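Long-range contacts in polyprenyl synthetase (Zymomonas mobilis subsp. mobilis, PDB 4KKM), which probably joins isoprenoid diphosphates into longer prenyl chains, as a metal-dependent farnesyl/geranylgeranyl diphosphate synthase-type prenyltransferase: residues L241-A252 and T273-R284; A287-I295 and L308-V316. All blocks are in the same frame, centred on the assembly; numbering follows the deposited sequence.

Interaction 1: residues L241-A252 and T273-R284; sequences LAFQIADDLIDA and TFLSLLGLEKAR
The carboxylate of Asp248 is gripped through both oxygens: OD2 accepts the backbone N of Phe274 (2.8 Å, N-H...O angle 145°) on its anti side, tilted out of the carboxylate plane, and OD1 takes NE2 of Gln244, one turn earlier (2.8 Å), from above that plane. The donating N-H lies in the first turn of helix 274-278, where Thr273 and Ser276 form a capping box, Ser276 N reaching Thr273 OG1 at 3.0 Å and Thr273 N donating to Ser276 OG at 2.7 Å. A negative charge at this helix start is likely to be stabilised by the helix dipole. Replacing Asp248 by an alanine would probably leave the Phe274 N-H without its acceptor and the Gln244 amide free to turn. The Phe274 ring enters a hole formed by Leu241, Gln244, Ile245 and Asp248; OD2 of Asp248 and CG of Gln244 lie at its edge, while Leu241 CD1 comes obliquely to CZ at 3.4 Å. In the reverse direction, Leu249 is a knob among Leu275, Leu280, Ala283 and Arg284; with CG anti to the carbonyl carbon (chi1 -68°), it sends CD2 to Leu275 CD1 (3.7 Å) and CD1 to Arg284 CG. The segment 241-252 of helix 226-253 crosses 274-278 at 90° but runs more nearly antiparallel to 280-284. Helix 196-206 adds Ile199 against Phe274 and Gln203 against Leu241 and Gln244.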
loop_
_atom_site.group_PDB
_atom_site.type_symbol
_atom_site.label_atom_id
_atom_site.label_comp_id
_atom_site.label_asym_id
_atom_site.label_seq_id
_atom_site.Cartn_x
_atom_site.Cartn_y
_atom_site.Cartn_z
ATOM N N LEU B 241 -16.780 5.085 17.021
ATOM C CA LEU B 241 -16.754 6.225 17.931
ATOM C C LEU B 241 -16.785 5.737 19.379
ATOM O O LEU B 241 -16.040 6.231 20.225
ATOM C CB LEU B 241 -17.906 7.193 17.645
ATOM C CG LEU B 241 -18.027 8.398 18.586
ATOM C CD1 LEU B 241 -16.685 9.100 18.710
ATOM C CD2 LEU B 241 -19.092 9.368 18.093
ATOM N N ALA B 242 -17.638 4.754 19.661
ATOM C CA ALA B 242 -17.730 4.198 21.009
ATOM C C ALA B 242 -16.397 3.599 21.457
ATOM O O ALA B 242 -15.991 3.767 22.606
ATOM C CB ALA B 242 -18.825 3.151 21.082
ATOM N N PHE B 243 -15.738 2.897 20.540
ATOM C CA PHE B 243 -14.430 2.284 20.784
ATOM C C PHE B 243 -13.388 3.342 21.172
ATOM O O PHE B 243 -12.604 3.147 22.101
ATOM C CB PHE B 243 -14.002 1.504 19.525
ATOM C CG PHE B 243 -12.733 0.694 19.678
ATOM C CD1 PHE B 243 -12.727 -0.497 20.387
ATOM C CD2 PHE B 243 -11.556 1.105 19.071
ATOM C CE1 PHE B 243 -11.559 -1.250 20.511
ATOM C CE2 PHE B 243 -10.380 0.362 19.190
ATOM C CZ PHE B 243 -10.384 -0.818 19.911
ATOM N N GLN B 244 -13.386 4.472 20.472
ATOM C CA GLN B 244 -12.428 5.532 20.787
ATOM C C GLN B 244 -12.738 6.206 22.122
ATOM O O GLN B 244 -11.831 6.510 22.901
ATOM C CB GLN B 244 -12.372 6.586 19.685
ATOM C CG GLN B 244 -11.276 7.623 19.923
ATOM C CD GLN B 244 -9.904 6.981 20.070
ATOM O OE1 GLN B 244 -9.508 6.151 19.251
ATOM N NE2 GLN B 244 -9.180 7.350 21.123
ATOM N N ILE B 245 -14.019 6.444 22.380
ATOM C CA ILE B 245 -14.426 7.028 23.652
ATOM C C ILE B 245 -14.021 6.112 24.805
ATOM O O ILE B 245 -13.430 6.568 25.785
ATOM C CB ILE B 245 -15.939 7.321 23.700
ATOM C CG1 ILE B 245 -16.297 8.377 22.654
ATOM C CG2 ILE B 245 -16.333 7.805 25.085
ATOM C CD1 ILE B 245 -17.760 8.758 22.616
ATOM N N ALA B 246 -14.313 4.822 24.667
ATOM C CA ALA B 246 -13.910 3.837 25.667
ATOM C C ALA B 246 -12.393 3.813 25.842
ATOM O O ALA B 246 -11.889 3.690 26.961
ATOM C CB ALA B 246 -14.421 2.457 25.294
ATOM N N ASP B 247 -11.671 3.940 24.732
ATOM C CA ASP B 247 -10.211 3.997 24.780
ATOM C C ASP B 247 -9.713 5.239 25.510
ATOM O O ASP B 247 -8.776 5.154 26.299
ATOM C CB ASP B 247 -9.601 3.917 23.377
ATOM C CG ASP B 247 -9.654 2.516 22.799
ATOM O OD1 ASP B 247 -9.936 1.571 23.568
ATOM O OD2 ASP B 247 -9.409 2.354 21.585
ATOM N N ASP B 248 -10.335 6.385 25.240
ATOM C CA ASP B 248 -10.009 7.621 25.952
ATOM C C ASP B 248 -10.250 7.445 27.449
ATOM O O ASP B 248 -9.500 7.964 28.276
ATOM C CB ASP B 248 -10.830 8.802 25.423
ATOM C CG ASP B 248 -10.354 9.287 24.067
ATOM O OD1 ASP B 248 -9.336 8.769 23.566
ATOM O OD2 ASP B 248 -10.994 10.196 23.499
ATOM N N LEU B 249 -11.298 6.701 27.790
ATOM C CA LEU B 249 -11.611 6.416 29.188
ATOM C C LEU B 249 -10.587 5.475 29.827
ATOM O O LEU B 249 -10.024 5.791 30.874
ATOM C CB LEU B 249 -13.019 5.830 29.319
ATOM C CG LEU B 249 -14.198 6.751 28.999
ATOM C CD1 LEU B 249 -15.522 6.004 29.150
ATOM C CD2 LEU B 249 -14.174 7.997 29.874
ATOM N N ILE B 250 -10.363 4.321 29.196
ATOM C CA ILE B 250 -9.413 3.318 29.685
ATOM C C ILE B 250 -8.027 3.904 29.968
ATOM O O ILE B 250 -7.473 3.714 31.054
ATOM C CB ILE B 250 -9.260 2.142 28.682
ATOM C CG1 ILE B 250 -10.433 1.167 28.801
ATOM C CG2 ILE B 250 -7.947 1.401 28.905
ATOM C CD1 ILE B 250 -10.325 -0.051 27.889
ATOM N N ASP B 251 -7.480 4.621 28.990
ATOM C CA ASP B 251 -6.133 5.168 29.104
ATOM C C ASP B 251 -6.015 6.156 30.262
ATOM O O ASP B 251 -4.967 6.254 30.905
ATOM C CB ASP B 251 -5.714 5.831 27.792
ATOM C CG ASP B 251 -5.598 4.837 26.649
ATOM O OD1 ASP B 251 -5.630 3.614 26.913
ATOM O OD2 ASP B 251 -5.464 5.278 25.487
ATOM N N ALA B 252 -7.100 6.874 30.528
ATOM C CA ALA B 252 -7.125 7.857 31.604
ATOM C C ALA B 252 -7.119 7.199 32.982
ATOM O O ALA B 252 -6.606 7.768 33.946
ATOM C CB ALA B 252 -8.330 8.759 31.456
ATOM N N THR B 273 -9.061 15.099 23.934
ATOM C CA THR B 273 -9.665 13.788 23.730
ATOM C C THR B 273 -11.165 13.912 23.949
ATOM O O THR B 273 -11.648 14.951 24.392
ATOM C CB THR B 273 -9.140 12.756 24.740
ATOM O OG1 THR B 273 -9.518 13.155 26.065
ATOM C CG2 THR B 273 -7.626 12.642 24.660
ATOM N N PHE B 274 -11.904 12.850 23.653
ATOM C CA PHE B 274 -13.334 12.862 23.935
ATOM C C PHE B 274 -13.592 13.058 25.426
ATOM O O PHE B 274 -14.554 13.720 25.820
ATOM C CB PHE B 274 -14.008 11.593 23.410
ATOM C CG PHE B 274 -14.105 11.551 21.917
ATOM C CD1 PHE B 274 -15.016 12.359 21.252
ATOM C CD2 PHE B 274 -13.286 10.716 21.174
ATOM C CE1 PHE B 274 -15.104 12.342 19.872
ATOM C CE2 PHE B 274 -13.375 10.689 19.793
ATOM C CZ PHE B 274 -14.287 11.505 19.142
ATOM N N LEU B 275 -12.707 12.511 26.251
ATOM C CA LEU B 275 -12.855 12.632 27.696
ATOM C C LEU B 275 -12.618 14.064 28.158
ATOM O O LEU B 275 -13.399 14.605 28.938
ATOM C CB LEU B 275 -11.901 11.687 28.426
ATOM C CG LEU B 275 -11.876 11.903 29.941
ATOM C CD1 LEU B 275 -13.226 11.551 30.558
ATOM C CD2 LEU B 275 -10.762 11.107 30.579
ATOM N N SER B 276 -11.537 14.674 27.676
ATOM C CA SER B 276 -11.201 16.035 28.078
ATOM C C SER B 276 -12.277 17.018 27.636
ATOM O O SER B 276 -12.599 17.958 28.358
ATOM C CB SER B 276 -9.834 16.464 27.530
ATOM O OG SER B 276 -9.833 16.526 26.113
ATOM N N LEU B 277 -12.831 16.790 26.450
ATOM C CA LEU B 277 -13.826 17.695 25.881
ATOM C C LEU B 277 -15.234 17.481 26.433
ATOM O O LEU B 277 -15.906 18.441 26.798
ATOM C CB LEU B 277 -13.841 17.595 24.354
ATOM C CG LEU B 277 -12.558 18.092 23.677
ATOM C CD1 LEU B 277 -12.638 17.908 22.168
ATOM C CD2 LEU B 277 -12.296 19.543 24.026
ATOM N N LEU B 278 -15.679 16.229 26.495
ATOM C CA LEU B 278 -17.044 15.930 26.932
ATOM C C LEU B 278 -17.189 15.879 28.452
ATOM O O LEU B 278 -18.270 16.124 28.994
ATOM C CB LEU B 278 -17.518 14.600 26.343
ATOM C CG LEU B 278 -17.578 14.432 24.822
ATOM C CD1 LEU B 278 -17.968 13.002 24.469
ATOM C CD2 LEU B 278 -18.539 15.425 24.184
ATOM N N GLY B 279 -16.106 15.540 29.137
ATOM C CA GLY B 279 -16.168 15.308 30.568
ATOM C C GLY B 279 -16.542 13.860 30.822
ATOM O O GLY B 279 -17.111 13.202 29.951
ATOM N N LEU B 280 -16.222 13.368 32.014
ATOM C CA LEU B 280 -16.406 11.958 32.359
ATOM C C LEU B 280 -17.826 11.434 32.154
ATOM O O LEU B 280 -18.022 10.433 31.472
ATOM C CB LEU B 280 -15.971 11.693 33.803
ATOM C CG LEU B 280 -16.120 10.251 34.287
ATOM C CD1 LEU B 280 -15.253 9.316 33.452
ATOM C CD2 LEU B 280 -15.787 10.145 35.770
ATOM N N GLU B 281 -18.809 12.103 32.748
ATOM C CA GLU B 281 -20.196 11.639 32.688
ATOM C C GLU B 281 -20.767 11.585 31.272
ATOM O O GLU B 281 -21.418 10.611 30.893
ATOM C CB GLU B 281 -21.098 12.505 33.568
ATOM C CG GLU B 281 -21.034 12.163 35.044
ATOM C CD GLU B 281 -21.991 13.000 35.880
ATOM O OE1 GLU B 281 -23.206 12.700 35.871
ATOM O OE2 GLU B 281 -21.527 13.953 36.548
ATOM N N LYS B 282 -20.531 12.638 30.497
ATOM C CA LYS B 282 -21.057 12.716 29.138
ATOM C C LYS B 282 -20.374 11.712 28.214
ATOM O O LYS B 282 -21.020 11.123 27.347
ATOM C CB LYS B 282 -20.902 14.131 28.585
ATOM C CG LYS B 282 -21.655 14.387 27.294
ATOM C CD LYS B 282 -21.587 15.860 26.931
ATOM C CE LYS B 282 -22.143 16.730 28.050
ATOM N NZ LYS B 282 -21.737 18.155 27.893
ATOM N N ALA B 283 -19.069 11.518 28.396
ATOM C CA ALA B 283 -18.337 10.539 27.592
ATOM C C ALA B 283 -18.823 9.118 27.870
ATOM O O ALA B 283 -18.978 8.316 26.951
ATOM C CB ALA B 283 -16.826 10.654 27.831
ATOM N N ARG B 284 -19.068 8.817 29.141
ATOM C CA ARG B 284 -19.581 7.508 29.542
ATOM C C ARG B 284 -20.952 7.223 28.944
ATOM O O ARG B 284 -21.195 6.149 28.385
ATOM C CB ARG B 284 -19.711 7.440 31.058
ATOM C CG ARG B 284 -18.547 6.818 31.794
ATOM C CD ARG B 284 -18.922 6.707 33.264
ATOM N NE ARG B 284 -17.843 6.221 34.119
ATOM C CZ ARG B 284 -17.707 6.569 35.395
ATOM N NH1 ARG B 284 -18.574 7.411 35.943
ATOM N NH2 ARG B 284 -16.703 6.088 36.119
#

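Interaction 2: residues A287-I295 and L308-V316; sequences AQALVDQAI and LRSIARYIV
This is an antiparallel helix-helix contact between the last two helices of the mainly helical isoprenoid synthase fold, 280-296 and 306-314, joined by a short connection. Their segment axes approach to 9.3 Å at 174°, and no direct hydrogen bond spans them. Val291 and Ala312 approach closely, consistent with the small Ala312 side chain, whose CB meets CG1 of Ile295 at 4.0 Å; Ile295 and Arg309 are the other close backbone pair. Val291 straddles the backbone there: both methyls lie against Ala312 O, CG2 at 3.5 Å, and CG2 also faces the poorly ordered Val316 at the end of the modelled chain. At the other end, CG1 of Ile295 stands anti to the carbonyl carbon (chi1 -73°), and the extended CD1 beyond it lies over the centre of one face of the Arg313 guanidinium, 3.5 Å from CZ. The guanidinium is therefore layered on a methyl group, and Asp292 OD1 stays 4.2 Å from its NH1, the two planes steeply inclined. Arg309 behaves differently: CG2 of Ile295 packs on its CG, while a water bridges the helices, donating to Ile295 O (2.8 Å) and accepting from Arg309 NE (2.8 Å) in the guanidinium plane. The rest of that guanidinium is held by a salt bridge to Asp306 at the start of its own helix and by the carbonyl oxygens of Phe301 and Gly302 in the connection before it. Helix 226-253 packs beside the pair through Ile239 on Ala294. The chemistry implies an interface held by apolar packing, in which Arg313 offers a guanidinium face and Arg309 its aliphatic chain and an N-H to the bridging water, while the Asp292-Arg313 charges lie close without forming a salt bridge.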
loop_
_atom_site.group_PDB
_atom_site.type_symbol
_atom_site.label_atom_id
_atom_site.label_comp_id
_atom_site.label_asym_id
_atom_site.label_seq_id
_atom_site.Cartn_x
_atom_site.Cartn_y
_atom_site.Cartn_z
ATOM N N ALA B 287 -20.814 6.850 25.005
ATOM C CA ALA B 287 -20.288 5.539 24.622
ATOM C C ALA B 287 -21.397 4.494 24.699
ATOM O O ALA B 287 -21.562 3.673 23.798
ATOM C CB ALA B 287 -19.121 5.141 25.522
ATOM N N GLN B 288 -22.166 4.545 25.777
ATOM C CA GLN B 288 -23.261 3.607 25.977
ATOM C C GLN B 288 -24.361 3.786 24.934
ATOM O O GLN B 288 -24.848 2.806 24.359
ATOM C CB GLN B 288 -23.844 3.769 27.377
ATOM C CG GLN B 288 -24.679 2.592 27.820
ATOM C CD GLN B 288 -23.929 1.281 27.699
ATOM O OE1 GLN B 288 -22.840 1.115 28.260
ATOM N NE2 GLN B 288 -24.502 0.340 26.953
ATOM N N ALA B 289 -24.748 5.040 24.700
ATOM C CA ALA B 289 -25.784 5.353 23.716
ATOM C C ALA B 289 -25.371 4.897 22.321
ATOM O O ALA B 289 -26.193 4.402 21.551
ATOM C CB ALA B 289 -26.093 6.845 23.718
ATOM N N LEU B 290 -24.087 5.055 22.011
ATOM C CA LEU B 290 -23.550 4.671 20.709
ATOM C C LEU B 290 -23.634 3.169 20.470
ATOM O O LEU B 290 -23.852 2.717 19.340
ATOM C CB LEU B 290 -22.105 5.152 20.576
ATOM C CG LEU B 290 -21.977 6.646 20.286
ATOM C CD1 LEU B 290 -20.598 7.139 20.663
ATOM C CD2 LEU B 290 -22.273 6.912 18.816
ATOM N N VAL B 291 -23.467 2.395 21.536
ATOM C CA VAL B 291 -23.607 0.949 21.446
ATOM C C VAL B 291 -25.050 0.586 21.109
ATOM O O VAL B 291 -25.306 -0.224 20.218
ATOM C CB VAL B 291 -23.179 0.253 22.758
ATOM C CG1 VAL B 291 -23.632 -1.199 22.762
ATOM C CG2 VAL B 291 -21.666 0.357 22.948
ATOM N N ASP B 292 -25.994 1.198 21.819
ATOM C CA ASP B 292 -27.409 0.998 21.524
ATOM C C ASP B 292 -27.732 1.405 20.087
ATOM O O ASP B 292 -28.434 0.692 19.372
ATOM C CB ASP B 292 -28.281 1.791 22.504
ATOM C CG ASP B 292 -28.218 1.243 23.917
ATOM O OD1 ASP B 292 -27.915 0.042 24.077
ATOM O OD2 ASP B 292 -28.477 2.011 24.866
ATOM N N GLN B 293 -27.212 2.556 19.673
ATOM C CA GLN B 293 -27.413 3.048 18.316
ATOM C C GLN B 293 -26.837 2.091 17.272
ATOM O O GLN B 293 -27.473 1.823 16.253
ATOM C CB GLN B 293 -26.814 4.449 18.157
ATOM C CG GLN B 293 -27.620 5.530 18.871
ATOM C CD GLN B 293 -26.854 6.828 19.028
ATOM O OE1 GLN B 293 -25.968 7.139 18.237
ATOM N NE2 GLN B 293 -27.191 7.588 20.061
ATOM N N ALA B 294 -25.636 1.579 17.531
ATOM C CA ALA B 294 -25.000 0.627 16.625
ATOM C C ALA B 294 -25.891 -0.593 16.431
ATOM O O ALA B 294 -26.126 -1.046 15.304
ATOM C CB ALA B 294 -23.617 0.212 17.161
ATOM N N ILE B 295 -26.409 -1.112 17.534
ATOM C CA ILE B 295 -27.215 -2.322 17.488
ATOM C C ILE B 295 -28.541 -2.084 16.759
ATOM O O ILE B 295 -28.997 -2.939 15.998
ATOM C CB ILE B 295 -27.423 -2.900 18.907
ATOM C CG1 ILE B 295 -26.117 -3.534 19.396
ATOM C CG2 ILE B 295 -28.564 -3.917 18.929
ATOM C CD1 ILE B 295 -26.122 -3.905 20.866
ATOM N N LEU B 308 -22.366 -9.570 15.697
ATOM C CA LEU B 308 -22.187 -8.123 15.620
ATOM C C LEU B 308 -22.785 -7.414 16.836
ATOM O O LEU B 308 -22.203 -6.466 17.357
ATOM C CB LEU B 308 -22.799 -7.572 14.331
ATOM C CG LEU B 308 -22.006 -7.840 13.046
ATOM C CD1 LEU B 308 -22.742 -7.262 11.840
ATOM C CD2 LEU B 308 -20.570 -7.292 13.140
ATOM N N ARG B 309 -23.946 -7.877 17.283
ATOM C CA ARG B 309 -24.575 -7.305 18.472
ATOM C C ARG B 309 -23.683 -7.472 19.707
ATOM O O ARG B 309 -23.444 -6.512 20.438
ATOM C CB ARG B 309 -25.971 -7.903 18.699
ATOM C CG ARG B 309 -26.989 -7.509 17.626
ATOM C CD ARG B 309 -28.393 -8.048 17.910
ATOM N NE ARG B 309 -29.322 -7.694 16.834
ATOM C CZ ARG B 309 -29.867 -8.564 15.986
ATOM N NH1 ARG B 309 -29.607 -9.861 16.090
ATOM N NH2 ARG B 309 -30.689 -8.132 15.039
ATOM N N SER B 310 -23.180 -8.689 19.916
ATOM C CA SER B 310 -22.271 -8.981 21.026
ATOM C C SER B 310 -20.982 -8.171 20.953
ATOM O O SER B 310 -20.467 -7.710 21.976
ATOM C CB SER B 310 -21.924 -10.470 21.059
ATOM O OG SER B 310 -23.043 -11.236 21.459
ATOM N N ILE B 311 -20.460 -8.012 19.740
ATOM C CA ILE B 311 -19.220 -7.280 19.537
ATOM C C ILE B 311 -19.384 -5.837 19.985
ATOM O O ILE B 311 -18.523 -5.305 20.679
ATOM C CB ILE B 311 -18.746 -7.350 18.066
ATOM C CG1 ILE B 311 -18.223 -8.752 17.753
ATOM C CG2 ILE B 311 -17.671 -6.298 17.789
ATOM C CD1 ILE B 311 -18.052 -9.019 16.276
ATOM N N ALA B 312 -20.509 -5.225 19.620
ATOM C CA ALA B 312 -20.803 -3.853 20.022
ATOM C C ALA B 312 -20.855 -3.701 21.545
ATOM O O ALA B 312 -20.293 -2.755 22.107
ATOM C CB ALA B 312 -22.113 -3.381 19.394
ATOM N N ARG B 313 -21.523 -4.637 22.208
ATOM C CA ARG B 313 -21.606 -4.619 23.664
ATOM C C ARG B 313 -20.222 -4.854 24.272
ATOM O O ARG B 313 -19.865 -4.260 25.290
ATOM C CB ARG B 313 -22.606 -5.668 24.160
ATOM C CG ARG B 313 -24.007 -5.494 23.581
ATOM C CD ARG B 313 -25.076 -6.193 24.415
ATOM N NE ARG B 313 -26.419 -5.983 23.876
ATOM C CZ ARG B 313 -27.128 -4.870 24.048
ATOM N NH1 ARG B 313 -26.616 -3.857 24.737
ATOM N NH2 ARG B 313 -28.343 -4.761 23.525
ATOM N N TYR B 314 -19.446 -5.715 23.620
ATOM C CA TYR B 314 -18.082 -6.029 24.036
ATOM C C TYR B 314 -17.187 -4.792 24.010
ATOM O O TYR B 314 -16.313 -4.624 24.861
ATOM C CB TYR B 314 -17.521 -7.116 23.121
ATOM C CG TYR B 314 -16.072 -7.466 23.344
ATOM C CD1 TYR B 314 -15.616 -7.866 24.592
ATOM C CD2 TYR B 314 -15.162 -7.428 22.294
ATOM C CE1 TYR B 314 -14.291 -8.199 24.795
ATOM C CE2 TYR B 314 -13.834 -7.760 22.487
ATOM C CZ TYR B 314 -13.405 -8.146 23.741
ATOM O OH TYR B 314 -12.089 -8.480 23.947
ATOM N N ILE B 315 -17.425 -3.916 23.038
ATOM C CA ILE B 315 -16.708 -2.645 22.937
ATOM C C ILE B 315 -17.169 -1.675 24.042
ATOM O O ILE B 315 -17.478 -0.510 23.787
ATOM C CB ILE B 315 -16.875 -2.029 21.515
ATOM C CG1 ILE B 315 -16.533 -3.064 20.436
ATOM C CG2 ILE B 315 -15.997 -0.809 21.327
ATOM C CD1 ILE B 315 -15.179 -2.874 19.763
ATOM N N VAL B 316 -17.221 -2.184 25.271
ATOM C CA VAL B 316 -17.572 -1.410 26.462
ATOM C C VAL B 316 -17.312 -2.238 27.721
ATOM O O VAL B 316 -17.553 -3.447 27.746
ATOM C CB VAL B 316 -19.049 -0.934 26.451
ATOM C CG1 VAL B 316 -19.722 -1.201 27.794
ATOM C CG2 VAL B 316 -19.131 0.547 26.104
HETATM O O HOH W 1 -30.554 -5.286 16.223
#

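How the interactions relate
Helix 280-296 serves both contacts, its first turn closing interaction 1 and its later turns interaction 2, whose centre lies about 15 Å away. Helix 226-253 bridges them: Leu241, Ala242 and Ile245 pack on Leu290, and Phe243 meets Ile315. Both are partly buried, each pairing a buried apolar portion with an exposed margin. Interaction 1 has a direct carboxylate-to-backbone bond and interlocking knobs, and lies on the calcium-proximal side, Gln244 being about 10 Å from the ion by its side chain. Interaction 2, away from the annotated sites, relies on aliphatic contacts with a water bridge, and its arginines lie toward the surface.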